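Local coordinates for cytochrome P450 268A2 Cyp268A2 (Mycobacterium marinum, PDB 6BLD), which belongs to the cytochrome P450 family of heme proteins and holds (3E,5E)-6,10-dimethylundeca-3,5,9-trien-2-one in a pocket beside the heme, at residues 49-52 / 53-56; 183-186 / 187-191; 202-205 / 206-210. All coordinates share one frame; numbering follows the deposited sequence.

Interaction 1 (49-52 / 53-56)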
loop_
_atom_site.group_PDB
_atom_site.type_symbol
_atom_site.label_atom_id
_atom_site.label_comp_id
_atom_site.label_asym_id
_atom_site.label_seq_id
_atom_site.Cartn_x
_atom_site.Cartn_y
_atom_site.Cartn_z
ATOM N N GLU A 49 -9.808 -13.195 -12.910
ATOM C CA GLU A 49 -10.230 -13.254 -14.301
ATOM C C GLU A 49 -9.678 -12.074 -15.089
ATOM O O GLU A 49 -9.451 -10.987 -14.548
ATOM C CB GLU A 49 -11.756 -13.272 -14.396
ATOM C CG GLU A 49 -12.408 -14.424 -13.649
ATOM C CD GLU A 49 -13.923 -14.378 -13.710
ATOM O OE1 GLU A 49 -14.471 -13.383 -14.231
ATOM O OE2 GLU A 49 -14.565 -15.338 -13.236
ATOM N N ASP A 50 -9.468 -12.301 -16.389
ATOM C CA ASP A 50 -8.967 -11.273 -17.303
ATOM C C ASP A 50 -7.672 -10.658 -16.781
ATOM O O ASP A 50 -7.456 -9.446 -16.856
ATOM C CB ASP A 50 -10.026 -10.195 -17.549
ATOM C CG ASP A 50 -11.291 -10.753 -18.174
ATOM O OD1 ASP A 50 -11.180 -11.638 -19.050
ATOM O OD2 ASP A 50 -12.393 -10.308 -17.792
ATOM N N ALA A 51 -6.802 -11.508 -16.242
ATOM C CA ALA A 51 -5.570 -11.041 -15.626
ATOM C C ALA A 51 -4.605 -10.513 -16.688
ATOM O O ALA A 51 -4.773 -10.732 -17.890
ATOM C CB ALA A 51 -4.917 -12.165 -14.823
ATOM N N LEU A 52 -3.577 -9.797 -16.219
ATOM C CA LEU A 52 -2.548 -9.299 -17.126
ATOM C C LEU A 52 -1.869 -10.438 -17.874
ATOM O O LEU A 52 -1.436 -10.259 -19.018
ATOM C CB LEU A 52 -1.514 -8.481 -16.353
ATOM C CG LEU A 52 -2.000 -7.158 -15.757
ATOM C CD1 LEU A 52 -0.981 -6.605 -14.771
ATOM C CD2 LEU A 52 -2.291 -6.149 -16.858
ATOM N N ILE A 53 -1.769 -11.607 -17.249
ATOM C CA ILE A 53 -1.270 -12.813 -17.899
ATOM C C ILE A 53 -2.097 -13.991 -17.403
ATOM O O ILE A 53 -2.299 -14.151 -16.194
ATOM C CB ILE A 53 0.232 -13.041 -17.631
ATOM C CG1 ILE A 53 0.678 -14.397 -18.180
ATOM C CG2 ILE A 53 0.546 -12.931 -16.147
ATOM C CD1 ILE A 53 0.738 -14.448 -19.688
ATOM N N GLN A 54 -2.597 -14.799 -18.332
ATOM C CA GLN A 54 -3.356 -15.995 -17.990
ATOM C C GLN A 54 -2.389 -17.162 -17.834
ATOM O O GLN A 54 -1.641 -17.484 -18.764
ATOM C CB GLN A 54 -4.409 -16.293 -19.056
ATOM C CG GLN A 54 -5.060 -15.051 -19.649
ATOM C CD GLN A 54 -6.074 -14.416 -18.714
ATOM O OE1 GLN A 54 -6.714 -15.100 -17.914
ATOM N NE2 GLN A 54 -6.224 -13.100 -18.811
ATOM N N ASP A 55 -2.403 -17.790 -16.661
ATOM C CA ASP A 55 -1.450 -18.844 -16.337
ATOM C C ASP A 55 -2.160 -20.186 -16.238
ATOM O O ASP A 55 -2.969 -20.385 -15.317
ATOM C CB ASP A 55 -0.730 -18.526 -15.026
ATOM C CG ASP A 55 0.332 -19.553 -14.675
ATOM O OD1 ASP A 55 0.716 -20.344 -15.559
ATOM O OD2 ASP A 55 0.784 -19.567 -13.510
ATOM N N PRO A 56 -1.899 -21.130 -17.148
ATOM C CA PRO A 56 -2.472 -22.477 -16.990
ATOM C C PRO A 56 -1.944 -23.215 -15.775
ATOM O O PRO A 56 -2.578 -24.182 -15.334
ATOM C CB PRO A 56 -2.074 -23.186 -18.293
ATOM C CG PRO A 56 -0.888 -22.423 -18.796
ATOM C CD PRO A 56 -1.119 -20.999 -18.389
#
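Gln-54 folds its side chain back over the backbone of Ala-51 in a local surface contact, set in the loop that joins strands 42-45 and 61-64. The carboxamide nitrogen lies over the main chain of Ala-51, with NE2 2.9 Å from Ala-51 O and 3.1 Å from Ala-51 N. Neither is a hydrogen bond, since the N-H is badly aimed at the oxygen and the backbone N is itself a donor, so the amide is in contact with the main chain without a bond to it. A bend at chi2 (-76°), with CG beside the backbone N at chi1, turns the amide back along the chain. The same nitrogen, Gln-54 NE2, comes within 3.5 Å of Asp-50 C, while the side chain of Asp-50 leaves its backbone away from 53-56.

The two strands are antiparallel neighbours at one edge of the five-stranded mixed sheet of the P450 fold, and this long connection replaces the tight turn of a simple hairpin. Within it, Ala-51 CB packs against Ile-53 O at 3.6 Å.

Leu-52 faces the other way, into the protein, where it meets Trp-190 and the start of helix 201-225; its side chain is about 6 Å from the bound ligand. Its backbone N is hydrogen-bonded to Glu-89 OE2, which joins this loop to the one that carries Glu-89, and Ile-53 rests on Pro-92.

Interaction 2 (183-186 / 187-191). With DXJ ((3E,5E)-6,10-dimethylundeca-3,5,9-trien-2-one), chain C.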
loop_
_atom_site.group_PDB
_atom_site.type_symbol
_atom_site.label_atom_id
_atom_site.label_comp_id
_atom_site.label_asym_id
_atom_site.label_seq_id
_atom_site.Cartn_x
_atom_site.Cartn_y
_atom_site.Cartn_z
ATOM N N ALA A 183 4.515 7.870 -12.101
ATOM C CA ALA A 183 4.877 6.521 -12.526
ATOM C C ALA A 183 4.590 5.500 -11.431
ATOM O O ALA A 183 4.190 4.366 -11.722
ATOM C CB ALA A 183 6.350 6.475 -12.933
ATOM N N ALA A 184 4.793 5.880 -10.167
ATOM C CA ALA A 184 4.471 4.977 -9.068
ATOM C C ALA A 184 2.973 4.708 -8.999
ATOM O O ALA A 184 2.550 3.570 -8.764
ATOM C CB ALA A 184 4.975 5.555 -7.746
ATOM N N ASP A 185 2.157 5.745 -9.205
ATOM C CA ASP A 185 0.709 5.572 -9.202
ATOM C C ASP A 185 0.237 4.732 -10.384
ATOM O O ASP A 185 -0.771 4.023 -10.275
ATOM C CB ASP A 185 0.027 6.942 -9.209
ATOM C CG ASP A 185 -1.485 6.845 -9.237
ATOM O OD1 ASP A 185 -2.078 6.480 -8.201
ATOM O OD2 ASP A 185 -2.079 7.140 -10.295
ATOM N N ALA A 186 0.951 4.791 -11.512
ATOM C CA ALA A 186 0.568 4.005 -12.682
ATOM C C ALA A 186 0.702 2.508 -12.441
ATOM O O ALA A 186 -0.099 1.724 -12.962
ATOM C CB ALA A 186 1.423 4.411 -13.884
ATOM N N LEU A 187 1.700 2.092 -11.658
ATOM C CA LEU A 187 2.012 0.675 -11.511
ATOM C C LEU A 187 0.972 -0.089 -10.703
ATOM O O LEU A 187 1.050 -1.319 -10.637
ATOM C CB LEU A 187 3.391 0.511 -10.869
ATOM C CG LEU A 187 4.539 1.054 -11.722
ATOM C CD1 LEU A 187 5.887 0.773 -11.080
ATOM C CD2 LEU A 187 4.476 0.471 -13.124
ATOM N N VAL A 188 0.007 0.598 -10.093
ATOM C CA VAL A 188 -1.083 -0.056 -9.385
ATOM C C VAL A 188 -2.436 0.261 -10.008
ATOM O O VAL A 188 -3.473 -0.098 -9.449
ATOM C CB VAL A 188 -1.074 0.306 -7.886
ATOM C CG1 VAL A 188 0.272 -0.044 -7.263
ATOM C CG2 VAL A 188 -1.394 1.782 -7.696
ATOM N N SER A 189 -2.448 0.923 -11.166
ATOM C CA SER A 189 -3.681 1.344 -11.820
ATOM C C SER A 189 -3.901 0.631 -13.151
ATOM O O SER A 189 -4.501 1.195 -14.070
ATOM C CB SER A 189 -3.684 2.859 -12.026
ATOM O OG SER A 189 -3.212 3.537 -10.875
ATOM N N TRP A 190 -3.425 -0.610 -13.270
ATOM C CA TRP A 190 -3.520 -1.327 -14.537
ATOM C C TRP A 190 -4.936 -1.789 -14.858
ATOM O O TRP A 190 -5.189 -2.201 -15.993
ATOM C CB TRP A 190 -2.568 -2.526 -14.538
ATOM C CG TRP A 190 -2.943 -3.628 -13.585
ATOM C CD1 TRP A 190 -3.869 -4.611 -13.788
ATOM C CD2 TRP A 190 -2.384 -3.867 -12.287
ATOM N NE1 TRP A 190 -3.926 -5.440 -12.695
ATOM C CE2 TRP A 190 -3.024 -5.006 -11.760
ATOM C CE3 TRP A 190 -1.406 -3.226 -11.519
ATOM C CZ2 TRP A 190 -2.718 -5.518 -10.500
ATOM C CZ3 TRP A 190 -1.105 -3.737 -10.268
ATOM C CH2 TRP A 190 -1.759 -4.870 -9.771
ATOM N N ALA A 191 -5.856 -1.736 -13.895
ATOM C CA ALA A 191 -7.246 -2.106 -14.120
ATOM C C ALA A 191 -8.166 -0.895 -14.198
ATOM O O ALA A 191 -9.390 -1.054 -14.155
ATOM C CB ALA A 191 -7.724 -3.059 -13.022
HETATM C C10 DXJ C . 4.352 -3.159 -8.467
HETATM C C13 DXJ C . 2.911 -3.701 -11.973
HETATM C C01 DXJ C . 3.158 -2.248 -0.033
HETATM C C02 DXJ C . 3.168 -1.966 -1.533
HETATM C C03 DXJ C . 4.151 -2.429 -2.277
HETATM C C04 DXJ C . 2.038 -1.151 -2.162
HETATM C C05 DXJ C . 4.184 -2.162 -3.781
HETATM C C06 DXJ C . 4.467 -3.428 -4.587
HETATM C C07 DXJ C . 4.837 -3.141 -6.042
HETATM C C08 DXJ C . 3.992 -3.439 -7.008
HETATM C C09 DXJ C . 6.190 -2.518 -6.372
HETATM C C11 DXJ C . 3.616 -3.682 -9.427
HETATM C C12 DXJ C . 3.954 -3.421 -10.893
HETATM O O14 DXJ C . 5.022 -3.003 -11.192
#
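Ser-189 and Asp-185 share a short hydrogen bond, OG donating to the main-chain O of Asp-185 at 2.6 Å. With OG beside its own backbone N (chi1 -43°), the hydroxyl turns back to a carbonyl at the helix end. A second, backbone bond runs from Ser-189 N to Ala-186 O (3.1 Å) and closes a type I turn. Leu-187 N, by contrast, divides itself weakly between Ala-183 O and Ala-184 O.

These bonds mark the point where helix 177-186, helix F of the P450 fold, gives way to that turn, from Ala-186 to Ser-189, and so enters the connection toward helix G. Arg-413 reaches both polar residues, in a salt bridge with Asp-185 OD2 and a hydrogen bond with Ser-189 OG.

The van der Waals contacts gather at Leu-187. Its CG rests 3.3 Å from Ala-183 O. Leu-187 CD1 is 3.9 Å from the ligand ketone O14, with CG and CD2 only slightly farther. Leu-187 O approaches ligand C13 at 3.3 Å and also lies in the plane of the Trp-190 ring, at its edge, while the indole NE1 is hydrogen-bonded to Glu-89.

Interaction 3 (202-205 / 206-210). With DXJ ((3E,5E)-6,10-dimethylundeca-3,5,9-trien-2-one), chain C.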
loop_
_atom_site.group_PDB
_atom_site.type_symbol
_atom_site.label_atom_id
_atom_site.label_comp_id
_atom_site.label_asym_id
_atom_site.label_seq_id
_atom_site.Cartn_x
_atom_site.Cartn_y
_atom_site.Cartn_z
ATOM N N LEU A 202 -0.197 -3.582 -20.255
ATOM C CA LEU A 202 1.176 -4.069 -20.147
ATOM C C LEU A 202 2.172 -3.056 -20.698
ATOM O O LEU A 202 3.270 -2.893 -20.151
ATOM C CB LEU A 202 1.322 -5.411 -20.865
ATOM C CG LEU A 202 0.579 -6.588 -20.229
ATOM C CD1 LEU A 202 0.778 -7.860 -21.039
ATOM C CD2 LEU A 202 1.020 -6.786 -18.790
ATOM N N ALA A 203 1.808 -2.361 -21.777
ATOM C CA ALA A 203 2.702 -1.352 -22.337
ATOM C C ALA A 203 2.819 -0.146 -21.415
ATOM O O ALA A 203 3.901 0.439 -21.283
ATOM C CB ALA A 203 2.214 -0.927 -23.722
ATOM N N VAL A 204 1.716 0.241 -20.770
ATOM C CA VAL A 204 1.751 1.366 -19.840
ATOM C C VAL A 204 2.587 1.019 -18.615
ATOM O O VAL A 204 3.344 1.855 -18.105
ATOM C CB VAL A 204 0.317 1.778 -19.454
ATOM C CG1 VAL A 204 0.328 2.723 -18.260
ATOM C CG2 VAL A 204 -0.387 2.418 -20.640
ATOM N N LEU A 205 2.470 -0.219 -18.127
ATOM C CA LEU A 205 3.257 -0.632 -16.970
ATOM C C LEU A 205 4.748 -0.621 -17.285
ATOM O O LEU A 205 5.557 -0.162 -16.471
ATOM C CB LEU A 205 2.813 -2.017 -16.501
ATOM C CG LEU A 205 1.422 -2.108 -15.867
ATOM C CD1 LEU A 205 1.047 -3.555 -15.587
ATOM C CD2 LEU A 205 1.348 -1.279 -14.594
ATOM N N PHE A 206 5.131 -1.115 -18.466
ATOM C CA PHE A 206 6.543 -1.120 -18.835
ATOM C C PHE A 206 7.082 0.296 -18.982
ATOM O O PHE A 206 8.194 0.591 -18.530
ATOM C CB PHE A 206 6.752 -1.908 -20.128
ATOM C CG PHE A 206 8.056 -1.608 -20.816
ATOM C CD1 PHE A 206 9.258 -2.033 -20.269
ATOM C CD2 PHE A 206 8.082 -0.894 -22.002
ATOM C CE1 PHE A 206 10.460 -1.757 -20.895
ATOM C CE2 PHE A 206 9.284 -0.613 -22.634
ATOM C CZ PHE A 206 10.473 -1.045 -22.080
ATOM N N GLU A 207 6.306 1.185 -19.608
ATOM C CA GLU A 207 6.758 2.559 -19.815
ATOM C C GLU A 207 7.056 3.250 -18.490
ATOM O O GLU A 207 8.091 3.911 -18.344
ATOM C CB GLU A 207 5.705 3.336 -20.607
ATOM C CG GLU A 207 5.936 4.838 -20.656
ATOM C CD GLU A 207 4.726 5.599 -21.167
ATOM O OE1 GLU A 207 3.825 4.963 -21.756
ATOM O OE2 GLU A 207 4.677 6.834 -20.984
ATOM N N ASN A 208 6.168 3.099 -17.506
ATOM C CA ASN A 208 6.394 3.736 -16.214
ATOM C C ASN A 208 7.474 3.020 -15.415
ATOM O O ASN A 208 8.231 3.669 -14.684
ATOM C CB ASN A 208 5.086 3.801 -15.433
ATOM C CG ASN A 208 4.118 4.794 -16.029
ATOM O OD1 ASN A 208 4.149 5.979 -15.699
ATOM N ND2 ASN A 208 3.263 4.323 -16.929
ATOM N N GLN A 209 7.560 1.694 -15.537
ATOM C CA GLN A 209 8.676 0.977 -14.930
ATOM C C GLN A 209 9.996 1.389 -15.567
ATOM O O GLN A 209 11.007 1.551 -14.872
ATOM C CB GLN A 209 8.468 -0.530 -15.063
ATOM C CG GLN A 209 7.631 -1.142 -13.961
ATOM C CD GLN A 209 7.705 -2.653 -13.958
ATOM O OE1 GLN A 209 8.466 -3.248 -14.721
ATOM N NE2 GLN A 209 6.914 -3.285 -13.098
ATOM N N MET A 210 10.003 1.567 -16.890
ATOM C CA MET A 210 11.227 1.957 -17.580
ATOM C C MET A 210 11.725 3.312 -17.096
ATOM O O MET A 210 12.928 3.494 -16.874
ATOM C CB MET A 210 10.990 1.980 -19.089
ATOM C CG MET A 210 12.237 2.226 -19.912
ATOM S SD MET A 210 11.876 2.300 -21.674
ATOM C CE MET A 210 11.726 4.069 -21.913
HETATM C C10 DXJ C . 4.352 -3.159 -8.467
HETATM C C13 DXJ C . 2.911 -3.701 -11.973
HETATM C C01 DXJ C . 3.158 -2.248 -0.033
HETATM C C02 DXJ C . 3.168 -1.966 -1.533
HETATM C C03 DXJ C . 4.151 -2.429 -2.277
HETATM C C04 DXJ C . 2.038 -1.151 -2.162
HETATM C C05 DXJ C . 4.184 -2.162 -3.781
HETATM C C06 DXJ C . 4.467 -3.428 -4.587
HETATM C C07 DXJ C . 4.837 -3.141 -6.042
HETATM C C08 DXJ C . 3.992 -3.439 -7.008
HETATM C C09 DXJ C . 6.190 -2.518 -6.372
HETATM C C11 DXJ C . 3.616 -3.682 -9.427
HETATM C C12 DXJ C . 3.954 -3.421 -10.893
HETATM O O14 DXJ C . 5.022 -3.003 -11.192
#
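Asn-208 and Val-204 form the tight side of this helical turn, their side chains running side by side with Asn-208 ND2 3.6 Å from Val-204 CG1. Val-204 O is gripped twice by Asn-208, by the backbone N at 3.1 Å and by ND2 at 2.7 Å, the two donors arriving from opposite faces of the carbonyl plane. With CG beside its backbone N (chi1 -71°), the Asn-208 amide folds back so that the acceptor lies close to the amide plane. This buried edge is covered by His-182, Ala-183 and Ala-186 of helix 177-186.

The turn belongs to helix 201-225, helix G of the P450 fold, which here lines the ligand pocket. Gln-209 packs CG against Leu-205 O at 3.4 Å, then extends to place NE2 2.7 Å from the ligand ketone O14, in a bond bent to 141°; NE2 is also hydrogen-bonded to Leu-95 O. Leu-205 CD2 touches ligand C13 at 3.9 Å.

On the exposed side, Phe-206 and Glu-207 make lighter contacts. Glu-207 CB brushes Ala-203 O at 3.5 Å, beyond which its chain is extended, and Phe-206 takes Met-210 CB over one face of its ring, offset toward the rim.

In the fold
Along the chain the three contacts follow in series. Interactions 2 and 3, centred about 9 Å apart, sit at the end of helix F with the loop after it, and on helix G; they meet at the ketone end of the ligand, which both touch. Between them, Leu-187 CD2 lies 3.6 Å from both Gln-209 CG and Leu-205 O. Interaction 1, its centre about 18 Å from the centre of each, lies in the loop between strands 42-45 and 61-64 and reaches toward the ligand through Leu-52, whose CD1 is 3.6 Å from Trp-190 CD1 and 3.8 Å from Leu-205 CD1. One leucine of a surface loop thus packs against the F-G region, which in P450s roofs the pocket.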